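Local coordinates for protein tRNA-5-methyluridine(54) 2-sulfurtransferase (Pyrococcus horikoshii, PDB 3VRH) that catalyses the ATP-dependent 2-thiolation of 5-methyluridine 54 in the T loop of tRNA, a modification that stabilises tRNA at high temperature, at residues Glu9-Ile14 with Glu24-Tyr29; Arg32-Thr37 with Lys194-Val199; Glu88-Tyr93 with Glu214-Glu219; Asp158-Phe163 with Asn248-Tyr253. All blocks are in the same frame, centred on the assembly; numbering follows the deposited sequence.

Interactions 1 and 2 follow one another along helix 23-40, their centres 16 Å apart: residues 24-29 pack on the zinc-bearing N-terminal hairpin, and residues 32-37 on the loop that follows strand 191-193. That loop also reaches interaction 4, where Y197 OH lies 2.6 Å from E160 OE2, so the N-terminal module, the PP-loop domain and helix 245-256 are connected through it. Interaction 3 stands apart, its centre 24 Å or more from the other three. Interactions 2 and 3 border the nucleotide pocket, occupied by bicine, the L196 and I216 side chains each about 7 Å from it; D159 of interaction 4 touches it, but the E160 side chain in the helix contact is about 10 Å away.

Interaction 1 of 4, residues Glu9-Ile14 with Glu24-Tyr29; sequences EAYIKI and EHFKEY. With ZN (zinc ion), chain B.
In the N-terminal zinc-binding module, Y11, I12 and I14 of the N-terminal hairpin rest on F26 and Y29 of the helix that carries a zinc ligand. F26 is central, its CG anti to the backbone N (chi1 168°), and three side chains meet its ring. I12 approaches with its CG2 branch, 3.6 Å from F26 CD1. Beside it, the CD1 end of I14 lies 4.0 Å from the same F26 CD1, the two side chains crossing at about a right angle. At the opposite rim, but on the same side of the ring plane, Y11 brings the edge of its own ring, with CE2 3.8 Å from F26 CD2. The planes are turned 52° against each other.

Y11 and I12 can both point at the helix because they form a classic beta bulge opposite L21 of strand 19-21. Y29, one turn after F26, has I14 CG1 over one face of its ring, toward the rim, while I14 CG2 lies 3.6 Å from Y29 CZ. The hydroxyls of both tyrosines are engaged elsewhere, Y11 OH with A206 O and Y29 OH with E203 and K33, which ties the module to helix 201-211 and to the next turn of its own helix. On the far side of the helix, H25 ND1 binds zinc at 2.2 Å, where C3, C6 and C22 complete the site.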
# COMPACT_ATOMS: atom_id res chain seq x y z
N GLU A 9 -14.02 25.86 -26.94
CA GLU A 9 -12.68 25.68 -26.38
C GLU A 9 -12.68 24.61 -25.28
O GLU A 9 -13.62 24.50 -24.48
CB GLU A 9 -12.15 27.01 -25.83
CG GLU A 9 -10.64 26.99 -25.57
CD GLU A 9 -10.07 28.37 -25.25
OE1 GLU A 9 -10.84 29.25 -24.82
OE2 GLU A 9 -8.85 28.57 -25.45
N ALA A 10 -11.63 23.80 -25.26
CA ALA A 10 -11.51 22.73 -24.28
C ALA A 10 -11.47 23.32 -22.88
O ALA A 10 -10.81 24.31 -22.63
CB ALA A 10 -10.27 21.91 -24.55
N TYR A 11 -12.20 22.71 -21.95
CA TYR A 11 -12.19 23.18 -20.57
C TYR A 11 -11.29 22.29 -19.74
O TYR A 11 -10.67 22.73 -18.77
CB TYR A 11 -13.59 23.16 -20.00
CG TYR A 11 -13.70 23.41 -18.51
CD1 TYR A 11 -13.36 24.64 -17.97
CD2 TYR A 11 -14.20 22.43 -17.65
CE1 TYR A 11 -13.48 24.88 -16.62
CE2 TYR A 11 -14.34 22.66 -16.30
CZ TYR A 11 -13.97 23.90 -15.78
OH TYR A 11 -14.09 24.17 -14.43
N ILE A 12 -11.21 21.02 -20.12
CA ILE A 12 -10.42 20.07 -19.37
C ILE A 12 -10.06 18.87 -20.26
O ILE A 12 -10.79 18.57 -21.21
CB ILE A 12 -11.20 19.62 -18.12
CG1 ILE A 12 -10.34 18.72 -17.23
CG2 ILE A 12 -12.51 18.96 -18.52
CD1 ILE A 12 -11.00 18.36 -15.92
N LYS A 13 -8.94 18.22 -19.97
CA LYS A 13 -8.59 16.95 -20.62
C LYS A 13 -8.96 15.76 -19.74
O LYS A 13 -8.55 15.68 -18.59
CB LYS A 13 -7.10 16.90 -20.98
CG LYS A 13 -6.69 15.59 -21.66
CD LYS A 13 -5.26 15.67 -22.20
CE LYS A 13 -4.90 14.45 -23.05
NZ LYS A 13 -4.53 13.25 -22.23
N ILE A 14 -9.78 14.87 -20.28
CA ILE A 14 -10.17 13.66 -19.57
C ILE A 14 -9.27 12.55 -20.08
O ILE A 14 -9.08 12.41 -21.29
CB ILE A 14 -11.65 13.30 -19.86
CG1 ILE A 14 -12.58 14.46 -19.47
CG2 ILE A 14 -12.05 12.00 -19.15
CD1 ILE A 14 -12.42 14.89 -18.03
N GLU A 24 -19.57 22.53 -20.81
CA GLU A 24 -20.89 21.91 -20.77
C GLU A 24 -20.82 20.42 -21.01
O GLU A 24 -21.54 19.65 -20.37
CB GLU A 24 -21.84 22.57 -21.77
CG GLU A 24 -22.30 23.95 -21.33
CD GLU A 24 -23.02 23.93 -19.99
OE1 GLU A 24 -23.86 23.02 -19.78
OE2 GLU A 24 -22.74 24.81 -19.14
N HIS A 25 -19.93 20.00 -21.91
CA HIS A 25 -19.76 18.58 -22.18
C HIS A 25 -19.00 17.88 -21.06
O HIS A 25 -19.16 16.67 -20.88
CB HIS A 25 -19.10 18.31 -23.55
CG HIS A 25 -20.07 18.37 -24.68
ND1 HIS A 25 -20.05 19.37 -25.62
CD2 HIS A 25 -21.14 17.60 -24.98
CE1 HIS A 25 -21.04 19.20 -26.47
NE2 HIS A 25 -21.72 18.13 -26.11
N PHE A 26 -18.18 18.63 -20.32
CA PHE A 26 -17.57 18.07 -19.12
C PHE A 26 -18.62 17.82 -18.04
O PHE A 26 -18.62 16.75 -17.41
CB PHE A 26 -16.48 18.99 -18.57
CG PHE A 26 -16.02 18.59 -17.20
CD1 PHE A 26 -15.33 17.40 -17.00
CD2 PHE A 26 -16.31 19.39 -16.10
CE1 PHE A 26 -14.92 17.02 -15.73
CE2 PHE A 26 -15.90 19.02 -14.83
CZ PHE A 26 -15.20 17.83 -14.64
N LYS A 27 -19.48 18.81 -17.81
CA LYS A 27 -20.57 18.69 -16.83
C LYS A 27 -21.37 17.43 -17.12
O LYS A 27 -21.62 16.61 -16.23
CB LYS A 27 -21.47 19.93 -16.86
CG LYS A 27 -20.90 21.09 -16.05
CD LYS A 27 -21.46 22.46 -16.44
CE LYS A 27 -22.97 22.54 -16.39
NZ LYS A 27 -23.44 23.97 -16.49
N GLU A 28 -21.73 17.28 -18.39
CA GLU A 28 -22.48 16.12 -18.87
C GLU A 28 -21.74 14.81 -18.64
O GLU A 28 -22.30 13.85 -18.12
CB GLU A 28 -22.82 16.30 -20.35
CG GLU A 28 -23.51 15.10 -20.98
CD GLU A 28 -24.05 15.38 -22.38
OE1 GLU A 28 -23.68 16.41 -23.00
OE2 GLU A 28 -24.87 14.56 -22.87
N TYR A 29 -20.46 14.78 -19.01
CA TYR A 29 -19.63 13.60 -18.74
C TYR A 29 -19.64 13.27 -17.24
O TYR A 29 -19.79 12.10 -16.84
CB TYR A 29 -18.21 13.82 -19.26
CG TYR A 29 -17.13 13.03 -18.55
CD1 TYR A 29 -16.50 13.56 -17.43
CD2 TYR A 29 -16.72 11.78 -19.01
CE1 TYR A 29 -15.51 12.86 -16.77
CE2 TYR A 29 -15.72 11.06 -18.36
CZ TYR A 29 -15.12 11.62 -17.23
OH TYR A 29 -14.13 10.94 -16.55
ZN ZN B . -18.32 20.63 -26.22

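Interaction 2 of 4, residues Arg32-Thr37 with Lys194-Val199; sequences RKVSRT and KPLYEV
K33 lays its aliphatic chain alongside V199, the two side chains running in opposite directions, with K33 CD 3.9 Å from the carbonyl oxygen E198 O. A bend at chi3 (-126°) places CE, and beyond it K33 NZ donates to water 1 at 2.8 Å, which in turn donates to E198 O; Y29 OH is a further partner of the amine. An alanine here would probably leave water 1 and Y29 OH without their ammonium partner and open a gap beside V199 CG1.

V34 divides its two methyls over the loop. CG1 lies 3.5 Å from P195 O and also meets the proline ring at CB, whereas CG2 packs against L196 CD2 at 3.7 Å.

T37, one turn on, is the polar centre. Its OG1 is 2.8 Å from E198 OE1 and 3.1 Å from K33 O, and its single proton could serve either acceptor. Water 2 donates to OG1 and to P195 O and accepts from E198 N, so the hydroxyl and the loop backbone are held by one solvent molecule. T37 CG2 also lies against Y197 CB, at 4.0 Å. E198 OE2 lies in a long, weak ion pair with R40, later in helix 23-40.

The loop is folded by two overlapping type I turns, K194 to Y197 and L196 to V199. It follows strand 191-193 of the PP-loop ATPase sheet, and the L196 side chain is about 4 Å from the ATP-binding G154, consistent with a loop that borders the nucleotide site of the PP-loop fold.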
# COMPACT_ATOMS: atom_id res chain seq x y z
N ARG A 32 -23.08 11.98 -16.09
CA ARG A 32 -23.27 10.63 -16.61
C ARG A 32 -22.45 9.60 -15.84
O ARG A 32 -22.97 8.54 -15.47
CB ARG A 32 -22.89 10.55 -18.08
CG ARG A 32 -23.85 11.25 -19.00
CD ARG A 32 -23.29 11.33 -20.42
NE ARG A 32 -24.25 11.91 -21.34
CZ ARG A 32 -25.23 11.23 -21.93
NH1 ARG A 32 -25.37 9.93 -21.70
NH2 ARG A 32 -26.06 11.85 -22.76
N LYS A 33 -21.18 9.89 -15.61
CA LYS A 33 -20.33 8.98 -14.84
C LYS A 33 -20.92 8.68 -13.46
O LYS A 33 -20.97 7.54 -13.02
CB LYS A 33 -18.92 9.55 -14.69
CG LYS A 33 -17.92 8.56 -14.10
CD LYS A 33 -16.50 8.91 -14.54
CE LYS A 33 -15.78 7.72 -15.19
NZ LYS A 33 -14.40 8.05 -15.73
N VAL A 34 -21.40 9.72 -12.78
CA VAL A 34 -21.96 9.53 -11.45
C VAL A 34 -23.22 8.66 -11.56
O VAL A 34 -23.44 7.75 -10.76
CB VAL A 34 -22.28 10.88 -10.76
CG1 VAL A 34 -23.03 10.65 -9.47
CG2 VAL A 34 -20.98 11.65 -10.49
N SER A 35 -24.04 8.96 -12.57
CA SER A 35 -25.23 8.15 -12.83
C SER A 35 -24.87 6.68 -13.11
O SER A 35 -25.51 5.76 -12.62
CB SER A 35 -25.98 8.73 -14.01
OG SER A 35 -27.14 7.97 -14.21
N ARG A 36 -23.82 6.48 -13.91
CA ARG A 36 -23.31 5.13 -14.17
C ARG A 36 -22.89 4.42 -12.90
O ARG A 36 -23.15 3.23 -12.73
CB ARG A 36 -22.15 5.19 -15.17
CG ARG A 36 -22.61 5.57 -16.58
CD ARG A 36 -21.48 6.07 -17.49
NE ARG A 36 -22.02 6.53 -18.78
CZ ARG A 36 -21.35 7.27 -19.66
NH1 ARG A 36 -20.11 7.67 -19.40
NH2 ARG A 36 -21.93 7.64 -20.80
N THR A 37 -22.27 5.16 -11.98
CA THR A 37 -21.84 4.60 -10.71
C THR A 37 -23.00 4.17 -9.84
O THR A 37 -22.97 3.08 -9.26
CB THR A 37 -20.98 5.59 -9.90
OG1 THR A 37 -19.84 5.94 -10.68
CG2 THR A 37 -20.52 4.97 -8.60
N LYS A 194 -21.58 6.15 -1.83
CA LYS A 194 -20.56 7.08 -2.32
C LYS A 194 -20.74 7.21 -3.84
O LYS A 194 -20.08 6.49 -4.62
CB LYS A 194 -19.13 6.55 -1.99
CG LYS A 194 -18.82 6.52 -0.50
CD LYS A 194 -17.44 5.93 -0.19
CE LYS A 194 -17.22 5.91 1.32
NZ LYS A 194 -15.83 5.48 1.70
N PRO A 195 -21.64 8.10 -4.26
CA PRO A 195 -21.91 8.31 -5.69
C PRO A 195 -20.73 8.86 -6.49
O PRO A 195 -20.69 8.72 -7.71
CB PRO A 195 -23.05 9.35 -5.68
CG PRO A 195 -23.66 9.25 -4.29
CD PRO A 195 -22.54 8.88 -3.39
N LEU A 196 -19.77 9.50 -5.82
CA LEU A 196 -18.62 10.04 -6.51
C LEU A 196 -17.46 9.04 -6.53
O LEU A 196 -16.32 9.40 -6.81
CB LEU A 196 -18.15 11.34 -5.85
CG LEU A 196 -19.16 12.48 -5.78
CD1 LEU A 196 -18.44 13.76 -5.38
CD2 LEU A 196 -19.94 12.66 -7.11
N TYR A 197 -17.77 7.77 -6.25
CA TYR A 197 -16.76 6.71 -6.20
C TYR A 197 -15.79 6.66 -7.37
O TYR A 197 -14.63 6.32 -7.19
CB TYR A 197 -17.42 5.34 -6.03
CG TYR A 197 -16.52 4.29 -5.40
CD1 TYR A 197 -16.23 4.34 -4.03
CD2 TYR A 197 -16.00 3.24 -6.15
CE1 TYR A 197 -15.40 3.39 -3.44
CE2 TYR A 197 -15.18 2.27 -5.56
CZ TYR A 197 -14.88 2.35 -4.20
OH TYR A 197 -14.06 1.38 -3.62
N GLU A 198 -16.26 6.99 -8.57
CA GLU A 198 -15.45 6.76 -9.77
C GLU A 198 -14.95 8.03 -10.44
O GLU A 198 -14.26 7.96 -11.48
CB GLU A 198 -16.19 5.88 -10.79
CG GLU A 198 -16.62 4.54 -10.22
CD GLU A 198 -17.22 3.63 -11.28
OE1 GLU A 198 -18.44 3.69 -11.50
OE2 GLU A 198 -16.45 2.85 -11.89
N VAL A 199 -15.29 9.18 -9.88
CA VAL A 199 -14.75 10.44 -10.38
C VAL A 199 -13.51 10.79 -9.56
O VAL A 199 -13.40 10.42 -8.39
CB VAL A 199 -15.77 11.59 -10.36
CG1 VAL A 199 -16.89 11.35 -11.34
CG2 VAL A 199 -16.32 11.80 -8.94
O HOH W 1 -13.30 9.30 -13.43
O HOH W 2 -18.75 8.23 -9.59

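Interaction 3 of 4, residues Glu88-Tyr93 with Glu214-Glu219; sequences EKSEEY and EYIVEE
Y93 and I216 meet obliquely: I216 CG2 lies 3.7 Å from Y93 CG, close to where the ring joins its CB. The backbone of the loop comes up to the ring edge, with E214 O 3.6 Å from Y93 CD2 and near the ring plane. E214 CB lies 3.9 Å from Y93 CE2. The other branch of I216 reaches S90, its CD1 standing 3.3 Å from S90 OG; chi1 of 74° sets CG1 between the backbone N and the carbonyl carbon, and an extended chi2 (-163°) carries CD1 on to the serine. An alanine in place of Y93 would probably leave E214 CB without its ring neighbour and take from I216 CG2 its contact with the ring, opening a gap between loop and helix.

Helix 87-101 follows strand 73-80 and leads to strand 105-109, its parallel neighbour, so this is the helix of a beta-alpha-beta crossover in the PP-loop fold. Water 3 adds a polar link, 2.6 Å from S90 OG and donating to E219 O at 2.8 Å; S90 OG also has a weak bond to Y86 O. In the second shell, Q97 NE2 binds E214 O, and K96 pairs with E214 OE2, fixing the start of the loop on the same helix. I216 bonds through its backbone to G56, between the bicine-pocket residues S55 and G57. E219, which directly precedes the cluster ligand C220 in the sequence, makes a salt bridge through OE2 with the ATP-binding K135.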
# COMPACT_ATOMS: atom_id res chain seq x y z
N GLU A 88 -18.49 29.28 11.69
CA GLU A 88 -19.48 30.23 11.18
C GLU A 88 -19.31 30.38 9.67
O GLU A 88 -20.28 30.31 8.92
CB GLU A 88 -19.35 31.59 11.88
CG GLU A 88 -19.40 31.56 13.43
CD GLU A 88 -18.01 31.51 14.12
OE1 GLU A 88 -17.09 30.91 13.56
OE2 GLU A 88 -17.85 32.07 15.23
N LYS A 89 -18.07 30.56 9.21
CA LYS A 89 -17.82 30.68 7.77
C LYS A 89 -18.17 29.37 7.06
O LYS A 89 -18.75 29.39 5.97
CB LYS A 89 -16.38 31.12 7.45
CG LYS A 89 -16.15 31.34 5.94
CD LYS A 89 -14.69 31.67 5.55
CE LYS A 89 -14.30 33.10 5.93
NZ LYS A 89 -15.31 34.09 5.44
N SER A 90 -17.84 28.23 7.68
CA SER A 90 -18.16 26.92 7.10
C SER A 90 -19.66 26.70 6.92
O SER A 90 -20.12 26.23 5.87
CB SER A 90 -17.57 25.78 7.94
OG SER A 90 -16.13 25.82 7.95
N GLU A 91 -20.43 27.00 7.95
CA GLU A 91 -21.87 26.90 7.86
C GLU A 91 -22.40 27.81 6.75
O GLU A 91 -23.31 27.44 6.03
CB GLU A 91 -22.53 27.26 9.19
CG GLU A 91 -24.03 27.10 9.18
CD GLU A 91 -24.66 27.30 10.55
OE1 GLU A 91 -24.30 26.57 11.49
OE2 GLU A 91 -25.52 28.19 10.66
N GLU A 92 -21.82 29.01 6.62
CA GLU A 92 -22.27 29.94 5.60
C GLU A 92 -22.05 29.39 4.20
O GLU A 92 -22.89 29.57 3.33
CB GLU A 92 -21.62 31.33 5.75
CG GLU A 92 -22.11 32.13 6.96
CD GLU A 92 -23.63 32.22 7.05
OE1 GLU A 92 -24.28 32.58 6.03
OE2 GLU A 92 -24.19 31.92 8.15
N TYR A 93 -20.91 28.72 4.00
CA TYR A 93 -20.60 28.08 2.71
C TYR A 93 -21.61 26.95 2.40
O TYR A 93 -22.10 26.82 1.28
CB TYR A 93 -19.14 27.57 2.69
CG TYR A 93 -18.20 28.65 2.21
CD1 TYR A 93 -17.70 29.60 3.09
CD2 TYR A 93 -17.85 28.77 0.87
CE1 TYR A 93 -16.87 30.62 2.66
CE2 TYR A 93 -17.01 29.78 0.43
CZ TYR A 93 -16.53 30.71 1.33
OH TYR A 93 -15.70 31.73 0.90
N GLU A 214 -18.97 27.37 -4.52
CA GLU A 214 -17.86 27.84 -3.71
C GLU A 214 -17.79 27.01 -2.43
O GLU A 214 -18.82 26.63 -1.86
CB GLU A 214 -18.04 29.31 -3.35
CG GLU A 214 -18.32 30.21 -4.54
CD GLU A 214 -19.00 31.51 -4.09
OE1 GLU A 214 -18.29 32.43 -3.62
OE2 GLU A 214 -20.25 31.59 -4.19
N TYR A 215 -16.58 26.73 -1.97
CA TYR A 215 -16.40 25.80 -0.86
C TYR A 215 -15.19 26.15 -0.02
O TYR A 215 -14.28 26.84 -0.47
CB TYR A 215 -16.27 24.37 -1.39
CG TYR A 215 -15.22 24.22 -2.48
CD1 TYR A 215 -15.55 24.35 -3.83
CD2 TYR A 215 -13.91 23.95 -2.15
CE1 TYR A 215 -14.58 24.21 -4.82
CE2 TYR A 215 -12.94 23.81 -3.13
CZ TYR A 215 -13.27 23.94 -4.45
OH TYR A 215 -12.28 23.79 -5.40
N ILE A 216 -15.17 25.63 1.20
CA ILE A 216 -14.00 25.71 2.06
C ILE A 216 -13.06 24.55 1.75
O ILE A 216 -13.47 23.54 1.18
CB ILE A 216 -14.42 25.63 3.55
CG1 ILE A 216 -14.82 24.20 3.90
CG2 ILE A 216 -15.58 26.57 3.83
CD1 ILE A 216 -15.63 24.08 5.18
N VAL A 217 -11.79 24.70 2.12
CA VAL A 217 -10.82 23.62 1.93
C VAL A 217 -10.74 22.64 3.10
O VAL A 217 -10.50 21.45 2.91
CB VAL A 217 -9.40 24.15 1.70
CG1 VAL A 217 -8.53 23.02 1.19
CG2 VAL A 217 -9.41 25.28 0.70
N GLU A 218 -10.93 23.12 4.33
CA GLU A 218 -10.73 22.24 5.47
C GLU A 218 -11.87 22.30 6.47
O GLU A 218 -12.18 23.36 7.02
CB GLU A 218 -9.40 22.55 6.17
CG GLU A 218 -8.92 21.45 7.08
CD GLU A 218 -7.45 21.63 7.47
OE1 GLU A 218 -6.93 20.81 8.27
OE2 GLU A 218 -6.82 22.60 6.97
N GLU A 219 -12.51 21.16 6.68
CA GLU A 219 -13.64 21.06 7.61
C GLU A 219 -13.16 21.15 9.07
O GLU A 219 -13.63 21.99 9.83
CB GLU A 219 -14.39 19.74 7.38
CG GLU A 219 -15.56 19.52 8.33
CD GLU A 219 -16.31 18.22 8.05
OE1 GLU A 219 -15.83 17.40 7.22
OE2 GLU A 219 -17.39 18.02 8.65
O HOH W 3 -15.85 23.68 9.32

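Interaction 4 of 4, residues Asp158-Phe163 with Asn248-Tyr253; sequences DDEASF and NFVRGY
E160 OE2, 3.9 Å from Y253 CE2, is gripped by two hydrogen bonds from outside the helix pair, with Y197 OH and with G180 N. They fix the carboxylate, whose plane stands at 76° to the Y253 ring; OE1 lies in a long, weak ion pair with K194. A bend at chi2 (78°) brings CD round, while E160 CG meets V250 CG2 at 4.1 Å, the two side chains crossing at about a right angle. The same V250 methyl lies 4.2 Å from A161 CA and 4.3 Å from A161 CB, so it sits against the backbone of the partner helix at A161.

The axes of the two segments cross at 70° and approach to 9.7 Å, a contact that packs helix 157-169 of the PP-loop domain against helix 245-256, later in the chain. F249 contributes the rim of its ring: A161 O lies at the edge, in the ring plane, 3.6 Å from CE2. F249 also reaches across the homodimer, its ring nearly parallel to that of W171 of the second subunit and its side chain against I168 of that subunit. Y253, beyond its contact with E160, ends with OH bonded to L176 O.

On the opposite side of helix 157-169, D159 touches the bound bicine and pairs with K232 through OD1.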
# COMPACT_ATOMS: atom_id res chain seq x y z
N ASP A 158 -9.97 9.39 -5.42
CA ASP A 158 -8.75 9.75 -4.69
C ASP A 158 -8.88 9.54 -3.18
O ASP A 158 -7.93 9.10 -2.52
CB ASP A 158 -8.30 11.18 -5.01
CG ASP A 158 -7.95 11.37 -6.48
OD1 ASP A 158 -8.84 11.71 -7.28
OD2 ASP A 158 -6.78 11.17 -6.84
N ASP A 159 -10.05 9.84 -2.63
CA ASP A 159 -10.31 9.54 -1.22
C ASP A 159 -10.22 8.05 -0.92
O ASP A 159 -9.54 7.65 0.02
CB ASP A 159 -11.67 10.08 -0.78
CG ASP A 159 -11.76 11.58 -0.97
OD1 ASP A 159 -10.77 12.24 -0.60
OD2 ASP A 159 -12.77 12.08 -1.52
N GLU A 160 -10.93 7.23 -1.71
CA GLU A 160 -10.89 5.78 -1.51
C GLU A 160 -9.45 5.25 -1.60
O GLU A 160 -9.01 4.47 -0.76
CB GLU A 160 -11.79 5.06 -2.51
CG GLU A 160 -11.85 3.51 -2.33
CD GLU A 160 -12.76 3.06 -1.18
OE1 GLU A 160 -13.00 3.87 -0.25
OE2 GLU A 160 -13.26 1.90 -1.21
N ALA A 161 -8.71 5.72 -2.61
CA ALA A 161 -7.34 5.26 -2.85
C ALA A 161 -6.42 5.59 -1.67
O ALA A 161 -5.70 4.71 -1.17
CB ALA A 161 -6.79 5.85 -4.15
N SER A 162 -6.46 6.84 -1.22
CA SER A 162 -5.66 7.30 -0.09
C SER A 162 -6.04 6.64 1.24
O SER A 162 -5.17 6.30 2.04
CB SER A 162 -5.73 8.82 0.03
OG SER A 162 -7.01 9.22 0.45
N PHE A 163 -7.34 6.48 1.47
CA PHE A 163 -7.85 5.75 2.62
C PHE A 163 -7.34 4.32 2.57
O PHE A 163 -6.87 3.80 3.58
CB PHE A 163 -9.39 5.84 2.69
CG PHE A 163 -10.08 4.61 3.29
CD1 PHE A 163 -10.52 4.62 4.61
CD2 PHE A 163 -10.34 3.48 2.51
CE1 PHE A 163 -11.18 3.50 5.15
CE2 PHE A 163 -10.96 2.35 3.04
CZ PHE A 163 -11.39 2.36 4.36
N ASN A 248 -6.56 1.17 -10.89
CA ASN A 248 -6.15 -0.22 -10.83
C ASN A 248 -6.09 -0.73 -9.38
O ASN A 248 -6.56 -1.82 -9.07
CB ASN A 248 -4.80 -0.38 -11.54
CG ASN A 248 -4.31 -1.81 -11.57
OD1 ASN A 248 -5.00 -2.71 -12.06
ND2 ASN A 248 -3.11 -2.03 -11.07
N PHE A 249 -5.53 0.10 -8.50
CA PHE A 249 -5.48 -0.18 -7.07
C PHE A 249 -6.86 -0.43 -6.47
O PHE A 249 -7.07 -1.41 -5.74
CB PHE A 249 -4.81 1.00 -6.36
CG PHE A 249 -4.55 0.78 -4.90
CD1 PHE A 249 -4.12 -0.46 -4.43
CD2 PHE A 249 -4.69 1.84 -3.99
CE1 PHE A 249 -3.85 -0.65 -3.09
CE2 PHE A 249 -4.42 1.65 -2.63
CZ PHE A 249 -3.99 0.40 -2.19
N VAL A 250 -7.82 0.46 -6.77
CA VAL A 250 -9.15 0.34 -6.17
C VAL A 250 -9.89 -0.86 -6.74
O VAL A 250 -10.57 -1.58 -6.02
CB VAL A 250 -9.98 1.63 -6.36
CG1 VAL A 250 -11.44 1.39 -6.00
CG2 VAL A 250 -9.38 2.77 -5.54
N ARG A 251 -9.76 -1.06 -8.05
CA ARG A 251 -10.38 -2.21 -8.71
C ARG A 251 -9.87 -3.50 -8.10
O ARG A 251 -10.65 -4.38 -7.72
CB ARG A 251 -10.08 -2.15 -10.21
CG ARG A 251 -10.51 -3.38 -11.03
CD ARG A 251 -9.99 -3.27 -12.49
NE ARG A 251 -10.33 -4.44 -13.29
CZ ARG A 251 -9.80 -4.73 -14.48
NH1 ARG A 251 -10.18 -5.84 -15.13
NH2 ARG A 251 -8.88 -3.94 -15.03
N GLY A 252 -8.55 -3.59 -7.94
CA GLY A 252 -7.98 -4.77 -7.33
C GLY A 252 -8.54 -4.95 -5.93
O GLY A 252 -8.87 -6.05 -5.52
N TYR A 253 -8.67 -3.85 -5.20
CA TYR A 253 -9.17 -3.90 -3.83
C TYR A 253 -10.59 -4.47 -3.72
O TYR A 253 -10.89 -5.25 -2.80
CB TYR A 253 -9.14 -2.51 -3.18
CG TYR A 253 -9.97 -2.47 -1.91
CD1 TYR A 253 -9.55 -3.13 -0.77
CD2 TYR A 253 -11.18 -1.79 -1.87
CE1 TYR A 253 -10.30 -3.11 0.39
CE2 TYR A 253 -11.92 -1.75 -0.72
CZ TYR A 253 -11.49 -2.41 0.40
OH TYR A 253 -12.25 -2.37 1.55